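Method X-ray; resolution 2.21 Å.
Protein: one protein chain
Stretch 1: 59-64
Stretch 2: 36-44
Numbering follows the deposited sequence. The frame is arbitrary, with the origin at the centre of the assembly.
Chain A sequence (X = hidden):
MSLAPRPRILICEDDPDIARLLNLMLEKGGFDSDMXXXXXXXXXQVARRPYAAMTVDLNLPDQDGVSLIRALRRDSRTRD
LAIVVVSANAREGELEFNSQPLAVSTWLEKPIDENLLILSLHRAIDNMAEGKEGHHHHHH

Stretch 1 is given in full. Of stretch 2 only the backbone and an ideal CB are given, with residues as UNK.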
ATOM      1  N   ASN A  59       8.208   5.364   5.212  1.00 38.73           N
ATOM      2  CA  ASN A  59       9.632   5.704   5.198  1.00 42.70           C
ATOM      3  C   ASN A  59      10.417   5.165   4.004  1.00 44.23           C
ATOM      4  O   ASN A  59      11.197   4.226   4.142  1.00 44.48           O
ATOM      5  CB  ASN A  59      10.279   5.211   6.490  1.00 44.61           C
ATOM      6  CG  ASN A  59       9.622   5.797   7.724  1.00 47.64           C
ATOM      7  OD1 ASN A  59       9.673   7.007   7.953  1.00 50.74           O
ATOM      8  ND2 ASN A  59       8.988   4.944   8.521  1.00 48.64           N
ATOM      9  N   LEU A  60      10.219   5.766   2.837  1.00 45.42           N
ATOM     10  CA  LEU A  60      10.924   5.335   1.631  1.00 47.12           C
ATOM     11  C   LEU A  60      12.155   6.206   1.373  1.00 49.45           C
ATOM     12  O   LEU A  60      12.202   7.366   1.781  1.00 48.23           O
ATOM     13  CB  LEU A  60       9.992   5.408   0.427  1.00 44.71           C
ATOM     14  CG  LEU A  60       8.682   4.644   0.574  1.00 43.39           C
ATOM     15  CD1 LEU A  60       7.768   4.990  -0.582  1.00 40.73           C
ATOM     16  CD2 LEU A  60       8.965   3.149   0.641  1.00 41.18           C
ATOM     17  N   PRO A  61      13.162   5.655   0.673  1.00 52.66           N
ATOM     18  CA  PRO A  61      14.402   6.382   0.355  1.00 54.26           C
ATOM     19  C   PRO A  61      14.184   7.657  -0.470  1.00 54.37           C
ATOM     20  O   PRO A  61      14.309   8.761   0.060  1.00 54.52           O
ATOM     21  CB  PRO A  61      15.237   5.335  -0.386  1.00 54.47           C
ATOM     22  CG  PRO A  61      14.189   4.481  -1.061  1.00 54.99           C
ATOM     23  CD  PRO A  61      13.147   4.327   0.028  1.00 53.85           C
ATOM     24  N   ASP A  62      13.855   7.498  -1.752  1.00 55.03           N
ATOM     25  CA  ASP A  62      13.619   8.639  -2.648  1.00 55.80           C
ATOM     26  C   ASP A  62      12.519   9.593  -2.164  1.00 55.82           C
ATOM     27  O   ASP A  62      12.801  10.581  -1.485  1.00 56.59           O
ATOM     28  CB  ASP A  62      13.312   8.159  -4.093  1.00 56.27           C
ATOM     29  CG  ASP A  62      12.221   7.072  -4.170  1.00 56.63           C
ATOM     30  OD1 ASP A  62      11.524   6.798  -3.164  1.00 56.99           O
ATOM     31  OD2 ASP A  62      12.056   6.488  -5.269  1.00 54.80           O
ATOM     32  N   GLN A  63      11.272   9.306  -2.527  1.00 55.00           N
ATOM     33  CA  GLN A  63      10.141  10.123  -2.107  1.00 53.38           C
ATOM     34  C   GLN A  63       9.490   9.403  -0.945  1.00 51.45           C
ATOM     35  O   GLN A  63       9.415   8.172  -0.945  1.00 51.19           O
ATOM     36  CB  GLN A  63       9.096  10.229  -3.214  1.00 55.58           C
ATOM     37  CG  GLN A  63       9.609  10.596  -4.584  1.00 58.06           C
ATOM     38  CD  GLN A  63       8.551  10.376  -5.649  1.00 59.39           C
ATOM     39  OE1 GLN A  63       7.431  10.877  -5.540  1.00 59.68           O
ATOM     40  NE2 GLN A  63       8.900   9.620  -6.683  1.00 60.28           N
ATOM     41  N   ASP A  64       9.008  10.147   0.042  1.00 48.14           N
ATOM     42  CA  ASP A  64       8.346   9.492   1.155  1.00 46.36           C
ATOM     43  C   ASP A  64       6.973   8.981   0.727  1.00 42.90           C
ATOM     44  O   ASP A  64       6.445   9.368  -0.312  1.00 42.20           O
ATOM     45  CB  ASP A  64       8.216  10.431   2.353  1.00 48.43           C
ATOM     46  CG  ASP A  64       7.646  11.767   1.982  1.00 50.53           C
ATOM     47  OD1 ASP A  64       6.511  11.812   1.454  1.00 51.56           O
ATOM     48  OD2 ASP A  64       8.340  12.778   2.224  1.00 52.94           O
ATOM     49  N   UNK A  36       8.247  -4.099  -4.645  1.00 15.39           N
ATOM     50  CA  UNK A  36       9.083  -3.024  -5.178  1.00 17.95           C
ATOM     51  C   UNK A  36       9.603  -2.280  -3.954  1.00 18.70           C
ATOM     52  O   UNK A  36       8.986  -2.317  -2.895  1.00 18.00           O
ATOM     53  CB  UNK A  36       8.317  -2.104  -6.131  1.00 17.95           C
ATOM     54  N   UNK A  37      10.734  -1.600  -4.094  1.00 21.91           N
ATOM     55  CA  UNK A  37      11.332  -0.933  -2.945  1.00 22.63           C
ATOM     56  C   UNK A  37      11.416   0.590  -2.928  1.00 23.00           C
ATOM     57  O   UNK A  37      12.080   1.156  -2.051  1.00 24.99           O
ATOM     58  CB  UNK A  37      12.755  -1.472  -2.787  1.00 22.63           C
ATOM     59  N   UNK A  38      10.752   1.256  -3.869  1.00 19.95           N
ATOM     60  CA  UNK A  38      10.794   2.715  -3.906  1.00 20.48           C
ATOM     61  C   UNK A  38       9.575   3.305  -4.592  1.00 20.89           C
ATOM     62  O   UNK A  38       8.858   2.615  -5.323  1.00 21.53           O
ATOM     63  CB  UNK A  38      12.064   3.188  -4.616  1.00 20.48           C
ATOM     64  N   UNK A  39       9.355   4.596  -4.351  1.00 22.12           N
ATOM     65  CA  UNK A  39       8.235   5.317  -4.936  1.00 23.82           C
ATOM     66  C   UNK A  39       8.307   5.304  -6.458  1.00 25.24           C
ATOM     67  O   UNK A  39       7.292   5.127  -7.135  1.00 27.67           O
ATOM     68  CB  UNK A  39       8.204   6.758  -4.421  1.00 23.82           C
ATOM     69  N   UNK A  40       9.515   5.479  -6.988  1.00 26.56           N
ATOM     70  CA  UNK A  40       9.729   5.497  -8.429  1.00 26.33           C
ATOM     71  C   UNK A  40       9.300   4.154  -9.021  1.00 27.43           C
ATOM     72  O   UNK A  40       8.528   4.109  -9.991  1.00 27.44           O
ATOM     73  CB  UNK A  40      11.193   5.795  -8.759  1.00 26.33           C
ATOM     74  N   UNK A  41       9.797   3.066  -8.431  1.00 25.10           N
ATOM     75  CA  UNK A  41       9.448   1.733  -8.891  1.00 25.61           C
ATOM     76  C   UNK A  41       7.949   1.499  -8.793  1.00 25.54           C
ATOM     77  O   UNK A  41       7.355   0.868  -9.666  1.00 24.81           O
ATOM     78  CB  UNK A  41      10.203   0.675  -8.084  1.00 25.61           C
ATOM     79  N   UNK A  42       7.339   2.010  -7.728  1.00 24.37           N
ATOM     80  CA  UNK A  42       5.910   1.836  -7.555  1.00 25.85           C
ATOM     81  C   UNK A  42       5.146   2.558  -8.674  1.00 26.65           C
ATOM     82  O   UNK A  42       4.216   2.003  -9.256  1.00 24.94           O
ATOM     83  CB  UNK A  42       5.474   2.352  -6.182  1.00 25.85           C
ATOM     84  N   UNK A  43       5.547   3.787  -8.980  1.00 27.73           N
ATOM     85  CA  UNK A  43       4.889   4.552 -10.040  1.00 31.65           C
ATOM     86  C   UNK A  43       5.008   3.851 -11.401  1.00 33.12           C
ATOM     87  O   UNK A  43       4.037   3.764 -12.154  1.00 35.23           O
ATOM     88  CB  UNK A  43       5.489   5.957 -10.122  1.00 31.65           C
ATOM     89  N   UNK A  44       6.194   3.335 -11.700  1.00 33.88           N
ATOM     90  CA  UNK A  44       6.419   2.629 -12.956  1.00 35.42           C
ATOM     91  C   UNK A  44       5.572   1.354 -13.015  1.00 35.40           C
ATOM     92  O   UNK A  44       4.777   1.144 -13.937  1.00 36.61           O
ATOM     93  CB  UNK A  44       7.902   2.292 -13.121  1.00 35.42           C
TER

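Position 36 lies in an extended backbone, phi/psi -136/156, and its CB has nothing of stretch 1 within 5.5 Å. Such angles favour beta-branched residues, though stretch 1 selects none. The residue is Val-36, chi1 m, making no contact here.

At position 37 CA-to-CB points sideways into open space, so many side chains would fit; the nearest feature of stretch 1 meets the backbone, where Pro-61 CD lies 3.9 Å from the carbonyl O of 37. His-37 occupies the place, its ring clear of stretch 1. Its backbone N is held by the side chain at 41.

Position 38 has phi/psi -155/162 and immediately precedes a helix, whose first turn leaves backbone N-H groups without partners. The ideal CB is 3.4 Å from Asp-62 OD2 and 4.3 Å from Pro-61 CG. Ser, Thr, Asp or Asn could cap here, but a second carboxylate would sit close to that of Asp-62, so a small neutral hydroxyl is attractive. Ser-38, chi1 p, accepts through OG from the backbone N of 41 at 3.2 Å.

Position 39 opens the helix with its CB toward stretch 1, crowded by Asp-62 OD1 at 3.6 Å, Gln-63 NE2 at 3.7 Å and Leu-60 CD1 at 4.2 Å. Little room remains between them, so a small side chain suits. Ala-39 places its methyl against Leu-60, CB to CD1 4.2 Å, while its backbone N gives a weak hydrogen bond to Asp-62 OD1 at 3.3 Å.

Position 40 points sideways, its ideal CB 3.7 Å from Asp-62 OD2. Ala fits the helical backbone best, while Ser or a basic residue could also be considered because a carboxylate is near. Ala-40 keeps the side chain minimal; its backbone N donates to Asp-62 OD2 at 3.2 Å. The Asp-62 carboxylate thus receives two successive N-H groups of the first turn, where the helix dipole also favours negative charge.

At position 41 nothing of stretch 1 is near, and a flexible polar residue would suit. Gln-41 OE1 accepts from His-37 N at 2.9 Å, while its own N completes the Ser-38 cap.

Position 42 is out of reach; any helix former serves, here Ala-42.

Position 43 points toward stretch 1, but its CB touches nothing, so a longer side chain, such as Leu, Met or Gln, is needed to make contact. Leu-43, m and t, brings CD1 to 4.1 Å from Gln-63 NE2.

Position 44, also out of reach, holds Glu-44, one of many helix-compatible choices.

Stretch 2 (36-44) VHSAAQALE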
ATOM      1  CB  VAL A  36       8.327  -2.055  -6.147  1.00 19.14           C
ATOM      2  CG1 VAL A  36       7.934  -2.828  -7.404  1.00 18.40           C
ATOM      3  CG2 VAL A  36       7.096  -1.427  -5.479  1.00 17.92           C
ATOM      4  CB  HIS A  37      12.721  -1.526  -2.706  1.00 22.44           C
ATOM      5  CG  HIS A  37      13.656  -1.375  -3.862  1.00 25.34           C
ATOM      6  ND1 HIS A  37      14.308  -0.193  -4.153  1.00 27.36           N
ATOM      7  CD2 HIS A  37      14.044  -2.252  -4.822  1.00 26.46           C
ATOM      8  CE1 HIS A  37      15.048  -0.348  -5.231  1.00 26.06           C
ATOM      9  NE2 HIS A  37      14.905  -1.595  -5.658  1.00 27.00           N
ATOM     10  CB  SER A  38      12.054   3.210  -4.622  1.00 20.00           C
ATOM     11  OG  SER A  38      11.901   3.117  -6.033  1.00 21.23           O
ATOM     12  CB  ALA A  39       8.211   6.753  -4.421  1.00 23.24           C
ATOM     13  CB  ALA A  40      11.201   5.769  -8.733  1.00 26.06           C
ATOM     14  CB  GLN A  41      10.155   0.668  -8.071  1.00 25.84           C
ATOM     15  CG  GLN A  41      11.619   0.527  -8.343  1.00 25.91           C
ATOM     16  CD  GLN A  41      12.131  -0.803  -7.847  1.00 28.24           C
ATOM     17  OE1 GLN A  41      11.720  -1.272  -6.783  1.00 28.39           O
ATOM     18  NE2 GLN A  41      13.032  -1.425  -8.611  1.00 23.73           N
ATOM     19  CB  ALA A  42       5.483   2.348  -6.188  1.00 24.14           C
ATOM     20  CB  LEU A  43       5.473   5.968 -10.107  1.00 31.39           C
ATOM     21  CG  LEU A  43       5.057   6.830  -8.911  1.00 32.40           C
ATOM     22  CD1 LEU A  43       5.797   8.155  -8.890  1.00 32.87           C
ATOM     23  CD2 LEU A  43       3.556   7.049  -8.991  1.00 32.90           C
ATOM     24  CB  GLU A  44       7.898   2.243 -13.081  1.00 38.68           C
ATOM     25  CG  GLU A  44       8.273   1.636 -14.427  1.00 45.32           C
ATOM     26  CD  GLU A  44       9.676   1.028 -14.454  1.00 48.42           C
ATOM     27  OE1 GLU A  44      10.618   1.609 -13.867  1.00 50.97           O
ATOM     28  OE2 GLU A  44       9.840  -0.036 -15.085  1.00 50.70           O
TER
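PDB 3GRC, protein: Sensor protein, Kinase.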